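Local atomic coordinates of CD180 antigen (Mus musculus, PDB entry 3T6Q), a protein that may cooperate with MD-1 and TLR4 to mediate the innate immune response of B cells to bacterial lipopolysaccharide, leading to NF-kappa-B activation. Residues 540-543 with 544-547; 94-98 with 99-103. One frame throughout, in Å; residues are numbered along the deposited sequence.

Contact 1 (540-543 with 544-547); sequences PSLL and PILS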
loop_
_atom_site.group_PDB
_atom_site.type_symbol
_atom_site.label_atom_id
_atom_site.label_comp_id
_atom_site.label_asym_id
_atom_site.label_seq_id
_atom_site.Cartn_x
_atom_site.Cartn_y
_atom_site.Cartn_z
ATOM N N PRO A 540 -64.923 -4.436 20.552
ATOM C CA PRO A 540 -65.017 -5.883 20.356
ATOM C C PRO A 540 -65.545 -6.285 18.999
ATOM O O PRO A 540 -65.054 -7.267 18.461
ATOM C CB PRO A 540 -65.999 -6.361 21.464
ATOM C CG PRO A 540 -66.211 -5.193 22.373
ATOM C CD PRO A 540 -65.406 -4.019 21.896
ATOM N N SER A 541 -66.520 -5.559 18.438
ATOM C CA SER A 541 -67.132 -5.994 17.162
ATOM C C SER A 541 -66.134 -5.969 15.966
ATOM O O SER A 541 -66.411 -6.522 14.900
ATOM C CB SER A 541 -68.369 -5.156 16.833
ATOM O OG SER A 541 -68.002 -3.787 16.683
ATOM N N LEU A 542 -65.000 -5.299 16.137
ATOM C CA LEU A 542 -63.942 -5.304 15.118
ATOM C C LEU A 542 -62.921 -6.451 15.287
ATOM O O LEU A 542 -62.149 -6.751 14.373
ATOM C CB LEU A 542 -63.196 -3.958 15.114
ATOM C CG LEU A 542 -64.052 -2.716 14.923
ATOM C CD1 LEU A 542 -63.182 -1.510 15.204
ATOM C CD2 LEU A 542 -64.616 -2.699 13.512
ATOM N N LEU A 543 -62.912 -7.085 16.453
ATOM C CA LEU A 543 -61.895 -8.097 16.746
ATOM C C LEU A 543 -62.028 -9.346 15.860
ATOM O O LEU A 543 -61.005 -9.926 15.474
ATOM C CB LEU A 543 -61.881 -8.462 18.238
ATOM C CG LEU A 543 -61.576 -7.259 19.147
ATOM C CD1 LEU A 543 -61.742 -7.697 20.622
ATOM C CD2 LEU A 543 -60.161 -6.752 18.881
ATOM N N PRO A 544 -63.270 -9.748 15.520
ATOM C CA PRO A 544 -63.320 -10.902 14.617
ATOM C C PRO A 544 -62.686 -10.588 13.259
ATOM O O PRO A 544 -62.153 -11.499 12.599
ATOM C CB PRO A 544 -64.816 -11.192 14.486
ATOM C CG PRO A 544 -65.437 -10.595 15.707
ATOM C CD PRO A 544 -64.611 -9.370 16.004
ATOM N N ILE A 545 -62.736 -9.321 12.846
ATOM C CA ILE A 545 -62.151 -8.943 11.556
ATOM C C ILE A 545 -60.634 -9.113 11.631
ATOM O O ILE A 545 -60.036 -9.693 10.729
ATOM C CB ILE A 545 -62.547 -7.523 11.102
ATOM C CG1 ILE A 545 -64.072 -7.478 10.889
ATOM C CG2 ILE A 545 -61.767 -7.128 9.822
ATOM C CD1 ILE A 545 -64.660 -6.088 10.818
ATOM N N LEU A 546 -60.020 -8.588 12.693
ATOM C CA LEU A 546 -58.600 -8.816 12.985
ATOM C C LEU A 546 -58.192 -10.304 13.065
ATOM O O LEU A 546 -57.145 -10.679 12.530
ATOM C CB LEU A 546 -58.230 -8.098 14.280
ATOM C CG LEU A 546 -58.331 -6.566 14.156
ATOM C CD1 LEU A 546 -57.763 -5.923 15.409
ATOM C CD2 LEU A 546 -57.550 -6.083 12.931
ATOM N N SER A 547 -59.022 -11.127 13.725
ATOM C CA SER A 547 -58.748 -12.566 13.871
ATOM C C SER A 547 -58.653 -13.302 12.541
ATOM O O SER A 547 -57.870 -14.237 12.424
ATOM C CB SER A 547 -59.843 -13.225 14.727
ATOM O OG SER A 547 -59.625 -12.883 16.080
#
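The ring of P544 slots into the helical turn above P540 and S541, where a 3-10 start widens into the short helix 543-547 of leucine-rich repeat 19. Its CD is the bump and two backbone carbonyls form the hollow: CD lies 3.3 Å from P540 O and 3.5 Å from S541 O. Proline has no N-H to give, so the carbonyl of P540 is used one residue earlier, by L543 N at 2.9 Å, which is the 3-10 spacing. The wider helical spacing appears next. L546 N reaches L542 O at 3.3 Å with a nearly straight N-H...O angle of 166°, in the carbonyl plane, while I545 N makes only a weak, bent bond to the same oxygen.

Side chains three apart then pair off along the turn. L542 CD2 and I545 CD1 approach to 4.3 Å; L542 packs on S514 and E518, I545 on I517 and E518, and both side chains are buried. L543 CD2 meets L546 CD1 at the same separation on another flank. Here the two leucines give helix 566-574 a surface to pack on, L543 against Y567 and F568, L546 against W571. CG stands anti to the carbonyl carbon in both leucines (chi1 -60° in L543, -66° in L546), and from there their CD2 and CD1 branches meet. The turn thus joins repeat 19 to the C-terminal cap. At its end S547 N bonds L543 O at 2.9 Å, and S547 OG is hydrogen-bonded to the indole NE1 of W571.

Contact 2 (94-98 with 99-103); sequences IFMAE and TALSG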
loop_
_atom_site.group_PDB
_atom_site.type_symbol
_atom_site.label_atom_id
_atom_site.label_comp_id
_atom_site.label_asym_id
_atom_site.label_seq_id
_atom_site.Cartn_x
_atom_site.Cartn_y
_atom_site.Cartn_z
ATOM N N ILE A 94 1.786 -8.358 8.580
ATOM C CA ILE A 94 3.227 -8.537 8.356
ATOM C C ILE A 94 3.516 -9.969 7.870
ATOM O O ILE A 94 4.364 -10.172 7.014
ATOM C CB ILE A 94 4.018 -8.237 9.652
ATOM C CG1 ILE A 94 3.742 -6.783 10.097
ATOM C CG2 ILE A 94 5.544 -8.466 9.444
ATOM C CD1 ILE A 94 4.183 -6.492 11.519
ATOM N N PHE A 95 2.826 -10.956 8.430
ATOM C CA PHE A 95 3.106 -12.340 8.018
ATOM C C PHE A 95 1.969 -13.235 8.364
ATOM O O PHE A 95 1.328 -13.060 9.378
ATOM C CB PHE A 95 4.381 -12.898 8.702
ATOM C CG PHE A 95 4.998 -14.099 7.997
ATOM C CD1 PHE A 95 5.769 -13.935 6.852
ATOM C CD2 PHE A 95 4.835 -15.401 8.520
ATOM C CE1 PHE A 95 6.353 -15.035 6.222
ATOM C CE2 PHE A 95 5.413 -16.505 7.897
ATOM C CZ PHE A 95 6.172 -16.313 6.739
ATOM N N MET A 96 1.791 -14.261 7.544
ATOM C CA MET A 96 0.727 -15.213 7.766
ATOM C C MET A 96 1.356 -16.603 7.638
ATOM O O MET A 96 2.002 -16.933 6.621
ATOM C CB MET A 96 -0.368 -14.974 6.718
ATOM C CG MET A 96 -1.458 -16.027 6.749
ATOM S SD MET A 96 -2.766 -15.530 5.596
ATOM C CE MET A 96 -4.089 -16.597 6.134
ATOM N N ALA A 97 1.203 -17.390 8.695
ATOM C CA ALA A 97 1.821 -18.712 8.781
ATOM C C ALA A 97 1.308 -19.712 7.749
ATOM O O ALA A 97 0.140 -19.672 7.331
ATOM C CB ALA A 97 1.650 -19.250 10.188
ATOM N N GLU A 98 2.198 -20.605 7.339
ATOM C CA GLU A 98 1.881 -21.720 6.428
ATOM C C GLU A 98 0.591 -22.436 6.831
ATOM O O GLU A 98 -0.243 -22.725 5.969
ATOM C CB GLU A 98 3.047 -22.712 6.460
ATOM C CG GLU A 98 3.764 -23.036 5.168
ATOM C CD GLU A 98 3.664 -21.987 4.074
ATOM O OE1 GLU A 98 4.296 -20.900 4.148
ATOM O OE2 GLU A 98 2.974 -22.296 3.087
ATOM N N THR A 99 0.431 -22.720 8.132
ATOM C CA THR A 99 -0.711 -23.498 8.656
ATOM C C THR A 99 -1.888 -22.650 9.181
ATOM O O THR A 99 -2.812 -23.172 9.821
ATOM C CB THR A 99 -0.261 -24.481 9.779
ATOM O OG1 THR A 99 0.113 -23.746 10.957
ATOM C CG2 THR A 99 0.901 -25.313 9.328
ATOM N N ALA A 100 -1.859 -21.336 8.934
ATOM C CA ALA A 100 -2.884 -20.459 9.489
ATOM C C ALA A 100 -4.267 -20.897 9.034
ATOM O O ALA A 100 -5.224 -20.891 9.832
ATOM C CB ALA A 100 -2.631 -19.000 9.085
ATOM N N LEU A 101 -4.364 -21.334 7.772
ATOM C CA LEU A 101 -5.658 -21.770 7.212
ATOM C C LEU A 101 -5.816 -23.303 7.116
ATOM O O LEU A 101 -6.519 -23.798 6.228
ATOM C CB LEU A 101 -5.845 -21.147 5.814
ATOM C CG LEU A 101 -6.074 -19.630 5.748
ATOM C CD1 LEU A 101 -5.933 -19.142 4.305
ATOM C CD2 LEU A 101 -7.463 -19.332 6.302
ATOM N N SER A 102 -5.200 -24.043 8.039
ATOM C CA SER A 102 -5.285 -25.516 8.043
ATOM C C SER A 102 -6.698 -25.989 8.386
ATOM O O SER A 102 -7.167 -26.977 7.853
ATOM C CB SER A 102 -4.252 -26.119 9.021
ATOM O OG SER A 102 -4.583 -25.773 10.387
ATOM N N GLY A 103 -7.361 -25.266 9.280
ATOM C CA GLY A 103 -8.700 -25.573 9.745
ATOM C C GLY A 103 -9.803 -25.500 8.683
ATOM O O GLY A 103 -10.527 -26.486 8.462
HETATM O O HOH W 1 -2.399 -20.296 5.761
#
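M96 reaches over A100 to L101 where the chain leaves strand 95-96 of leucine-rich repeat 3 and bends through two overlapping type I beta turns, A97 to A100 and T99 to S102. The methionine does this by being straight. Its CG is anti to the backbone N (chi1 173°) and the chain stays extended beyond CG, so that the two ends of the chain beyond CB meet different partners: CG lies 4.0 Å from A100 CB, whereas the terminal CE comes to 3.6 Å from L101 CD1. The two longer side chains cross at about a right angle, CE touching the leucine fork at CG as well as CD1. I72 of the neighbouring strand 71-72 touches both M96 and A100, which continues this apolar cluster into the preceding repeat.

The first turn is closed by A100 N donating to A97 O at 3.1 Å. The N-H points well at the oxygen (164°), but the donor sits above the carbonyl plane and not on a lone pair. A water takes the N-H of L101, with its oxygen 3.0 Å from L101 N, and stands equally near A97 O, spanning the mouth of the turn.

At the second position of the first turn, E98 has an unusual conformation. Its chi1 of -122° falls away from the staggered positions and the chain is bent at chi2, which carries the carboxylate away from T99. Outside the two segments, E98 OE1 forms a salt bridge with a basic side chain of another protein's chain. The hydroxyl of the next residue is also engaged beyond the turn, where T99 OG1 hydrogen-bonds D75 N.

How the contacts relate
The two contacts belong to widely separated repeats of one leucine-rich repeat solenoid, contact 2 in repeat 3 and contact 1 in repeat 19. Their centres lie 63 Å apart and their nearest atoms about 49 Å, so neither touches the other, although each is similarly far from the centre of the chain (38 Å for contact 1, 37 Å for contact 2). Their surroundings differ: contact 2 borders a chain of another protein, with the side chain of T99 about 10 Å from a bound N-acetylglucosamine, whereas no other protein chain touches contact 1. There a glycerol, probably from the crystallisation liquor, lies about 6 Å from the S547 side chain.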